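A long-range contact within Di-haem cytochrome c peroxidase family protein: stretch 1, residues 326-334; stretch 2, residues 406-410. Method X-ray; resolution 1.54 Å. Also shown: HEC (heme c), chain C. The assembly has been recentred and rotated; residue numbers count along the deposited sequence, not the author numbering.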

# COMPACT_ATOMS: atom_id res chain seq x y z
N ALA A 326 2.73 -8.44 -11.29
CA ALA A 326 2.97 -9.74 -10.69
C ALA A 326 4.48 -9.96 -10.68
O ALA A 326 5.05 -10.44 -11.66
CB ALA A 326 2.25 -10.85 -11.46
N ILE A 327 5.14 -9.62 -9.57
CA ILE A 327 6.59 -9.79 -9.48
C ILE A 327 7.00 -11.02 -8.66
O ILE A 327 8.20 -11.35 -8.63
CB ILE A 327 7.30 -8.52 -8.96
CG1 ILE A 327 7.01 -8.24 -7.48
CG2 ILE A 327 6.92 -7.30 -9.81
CD1 ILE A 327 7.91 -7.15 -6.87
N ALA A 328 6.04 -11.70 -8.02
CA ALA A 328 6.26 -13.02 -7.41
C ALA A 328 7.37 -12.99 -6.34
O ALA A 328 8.32 -13.76 -6.37
CB ALA A 328 6.58 -14.06 -8.48
N VAL A 329 7.22 -12.11 -5.35
CA VAL A 329 8.18 -12.14 -4.25
C VAL A 329 8.13 -13.48 -3.52
O VAL A 329 7.12 -14.21 -3.59
CB VAL A 329 7.99 -10.97 -3.27
CG1 VAL A 329 8.07 -9.64 -3.99
CG2 VAL A 329 6.70 -11.12 -2.49
N PRO A 330 9.20 -13.85 -2.82
CA PRO A 330 9.25 -15.18 -2.19
C PRO A 330 8.18 -15.37 -1.13
O PRO A 330 7.73 -14.42 -0.48
CB PRO A 330 10.65 -15.22 -1.56
CG PRO A 330 11.45 -14.22 -2.37
CD PRO A 330 10.47 -13.13 -2.69
N ARG A 331 7.79 -16.63 -0.95
CA ARG A 331 6.84 -16.99 0.09
C ARG A 331 7.39 -16.66 1.47
O ARG A 331 8.56 -16.94 1.79
CB ARG A 331 6.54 -18.48 -0.01
CG ARG A 331 5.39 -18.97 0.90
CD ARG A 331 5.12 -20.41 0.53
NE ARG A 331 4.04 -21.10 1.23
CZ ARG A 331 2.77 -21.11 0.83
NH1 ARG A 331 2.39 -20.39 -0.23
NH2 ARG A 331 1.87 -21.85 1.49
N ASN A 332 6.54 -16.07 2.30
CA ASN A 332 6.87 -15.86 3.71
C ASN A 332 6.40 -17.10 4.45
O ASN A 332 5.20 -17.25 4.73
CB ASN A 332 6.21 -14.60 4.25
CG ASN A 332 6.55 -14.36 5.71
OD1 ASN A 332 7.03 -15.26 6.38
ND2 ASN A 332 6.32 -13.16 6.19
N ARG A 333 7.33 -17.99 4.75
CA ARG A 333 6.97 -19.28 5.32
C ARG A 333 6.54 -19.17 6.78
O ARG A 333 6.04 -20.16 7.33
CB ARG A 333 8.14 -20.25 5.15
CG ARG A 333 8.47 -20.53 3.68
CD ARG A 333 9.82 -21.23 3.52
NE ARG A 333 10.87 -20.42 4.11
CZ ARG A 333 12.12 -20.81 4.32
NH1 ARG A 333 12.52 -22.02 3.97
NH2 ARG A 333 12.98 -19.96 4.88
N ALA A 334 6.71 -18.01 7.39
CA ALA A 334 6.28 -17.78 8.76
C ALA A 334 4.87 -17.19 8.86
O ALA A 334 4.37 -16.99 9.98
CB ALA A 334 7.28 -16.88 9.49
FE HEC C . 8.78 -2.46 -7.19
CHA HEC C . 7.12 -3.42 -4.35
CHB HEC C . 11.31 -1.14 -5.29
CHC HEC C . 10.73 -2.09 -9.99
CHD HEC C . 6.14 -3.41 -9.14
NA HEC C . 9.12 -2.26 -5.20
C1A HEC C . 8.27 -2.69 -4.20
C2A HEC C . 8.94 -2.46 -2.95
C3A HEC C . 10.04 -1.74 -3.21
C4A HEC C . 10.18 -1.60 -4.63
CMA HEC C . 11.12 -1.32 -2.21
CAA HEC C . 8.33 -2.75 -1.56
CBA HEC C . 7.53 -1.57 -1.05
CGA HEC C . 6.80 -1.80 0.25
O1A HEC C . 5.99 -0.88 0.60
O2A HEC C . 6.77 -2.94 0.79
NB HEC C . 10.62 -1.74 -7.58
C1B HEC C . 11.49 -1.18 -6.64
C2B HEC C . 12.70 -0.77 -7.33
C3B HEC C . 12.59 -1.08 -8.62
C4B HEC C . 11.26 -1.65 -8.80
CMB HEC C . 13.87 -0.03 -6.64
CAB HEC C . 13.64 -0.97 -9.75
CBB HEC C . 14.90 -1.80 -9.40
NC HEC C . 8.47 -2.63 -9.18
C1C HEC C . 9.43 -2.49 -10.16
C2C HEC C . 8.81 -2.80 -11.42
C3C HEC C . 7.52 -3.07 -11.20
C4C HEC C . 7.28 -3.00 -9.78
CMC HEC C . 9.59 -2.69 -12.75
CAC HEC C . 6.41 -3.20 -12.26
CBC HEC C . 6.72 -4.43 -13.14
ND HEC C . 6.95 -3.21 -6.80
C1D HEC C . 6.02 -3.55 -7.78
C2D HEC C . 4.95 -4.28 -7.15
C3D HEC C . 5.28 -4.37 -5.71
C4D HEC C . 6.51 -3.64 -5.55
CMD HEC C . 3.71 -4.87 -7.80
CAD HEC C . 4.47 -5.09 -4.62
CBD HEC C . 4.87 -6.55 -4.63
CGD HEC C . 4.42 -7.24 -3.37
O1D HEC C . 3.99 -6.55 -2.42
O2D HEC C . 4.66 -8.48 -3.27
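Stretch 2 (406-410) RWYHG

Segments without regular secondary structure can still pack precisely, provided that a few side chains replace the repeating backbone ladder of a sheet; the contact between residues 326-334 and 406-410 is a compact example. The first stretch contains no helix or strand. Most of its residues after Ala328 are extended, with Val329, Pro330 and Arg331 at phi/psi of -62/157, -62/152 and -62/136, whereas Ala328 itself takes positive angles, 59/55. The second stretch enters from a weakly bonded helix at about 406-407 and then continues without regular structure: Tyr408 lies at -105/41, His409 at 52/45 and Gly410 at 92/-10. At the angles of Gly410 a CB would be jammed against the carbonyl oxygen of His409, so the backbone by itself calls for glycine.

With no regular pair of elements, the approach is best described by its register. The CA atoms come nearest at Pro330 and Tyr408, where Pro330 CA and Tyr408 CA are 5.5 Å apart. Tyr408 reaches back to Ala328 and His409 forward to Arg331 and Arg333, while Trp407 meets Pro330. The two stretches together bury 339 Å².

Pro330 points its CA-to-CB bond toward stretch 2 and fits against Trp407 and Tyr408. Its CG lies 3.2 Å from Trp407 O and 4.1 Å from Trp407 CB, and the same Pro330 CG is 4.0 Å from Tyr408 CE1. The Tyr408 ring presents its edge to Pro330 CA, with CE1 3.8 Å from that atom. Although the CA-to-CB bond of Tyr408 runs sideways, the side chain, in the m rotamer, ends nearer to stretch 1, and the hydroxyl completes the contact: Tyr408 OH donates a hydrogen bond to Ala328 O at 2.7 Å. A backbone carbonyl that no strand partner claims across this contact is thus satisfied by a side chain.

His409, also directed toward its partner, uses its ring in two ways. At the edge, His409 CE1 comes within 3.1 Å of Arg331 O. Over one face lies the guanidinium of Arg333, stacked flat with centres 3.6 Å apart and planes at 23°; Arg333 CZ is 3.2 Å from His409 CD2. Arg333 CD adds a CH-pi contact, 3.9 Å from the centroid of the His409 ring.

Val329 points away, toward the heme side, where its CG2 is 3.4 Å from heme O2D.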

# COMPACT_ATOMS: atom_id res chain seq x y z
N ARG A 406 18.43 -18.48 -4.92
CA ARG A 406 18.79 -17.59 -3.83
C ARG A 406 17.55 -17.02 -3.15
O ARG A 406 17.55 -16.79 -1.94
CB ARG A 406 19.68 -16.45 -4.36
CG ARG A 406 19.94 -15.26 -3.41
CD ARG A 406 20.78 -14.18 -4.12
NE ARG A 406 20.89 -12.92 -3.37
CZ ARG A 406 21.54 -11.83 -3.81
NH1 ARG A 406 22.15 -11.84 -4.99
NH2 ARG A 406 21.60 -10.74 -3.06
N TRP A 407 16.50 -16.78 -3.93
CA TRP A 407 15.32 -16.07 -3.44
C TRP A 407 14.20 -17.01 -3.05
O TRP A 407 13.46 -16.70 -2.11
CB TRP A 407 14.83 -15.09 -4.52
CG TRP A 407 15.88 -14.07 -4.80
CD1 TRP A 407 16.74 -14.04 -5.86
CD2 TRP A 407 16.25 -12.97 -3.96
NE1 TRP A 407 17.60 -12.99 -5.74
CE2 TRP A 407 17.32 -12.31 -4.59
CE3 TRP A 407 15.76 -12.47 -2.75
CZ2 TRP A 407 17.92 -11.18 -4.05
CZ3 TRP A 407 16.34 -11.34 -2.22
CH2 TRP A 407 17.41 -10.69 -2.87
N TYR A 408 14.06 -18.14 -3.74
CA TYR A 408 12.90 -19.01 -3.56
C TYR A 408 13.27 -20.26 -2.77
O TYR A 408 12.80 -21.36 -3.06
CB TYR A 408 12.29 -19.35 -4.91
CG TYR A 408 11.80 -18.11 -5.65
CD1 TYR A 408 10.85 -17.25 -5.07
CD2 TYR A 408 12.28 -17.80 -6.91
CE1 TYR A 408 10.40 -16.11 -5.73
CE2 TYR A 408 11.84 -16.67 -7.58
CZ TYR A 408 10.89 -15.83 -6.99
OH TYR A 408 10.46 -14.73 -7.65
N HIS A 409 14.10 -20.06 -1.74
CA HIS A 409 14.41 -21.10 -0.77
C HIS A 409 14.87 -22.37 -1.49
O HIS A 409 14.44 -23.48 -1.20
CB HIS A 409 13.20 -21.35 0.14
CG HIS A 409 12.64 -20.09 0.74
ND1 HIS A 409 11.47 -19.51 0.30
CD2 HIS A 409 13.10 -19.29 1.74
CE1 HIS A 409 11.23 -18.41 1.00
NE2 HIS A 409 12.21 -18.26 1.88
N GLY A 410 15.75 -22.17 -2.48
CA GLY A 410 16.37 -23.25 -3.22
C GLY A 410 15.67 -23.72 -4.48
O GLY A 410 16.26 -24.51 -5.24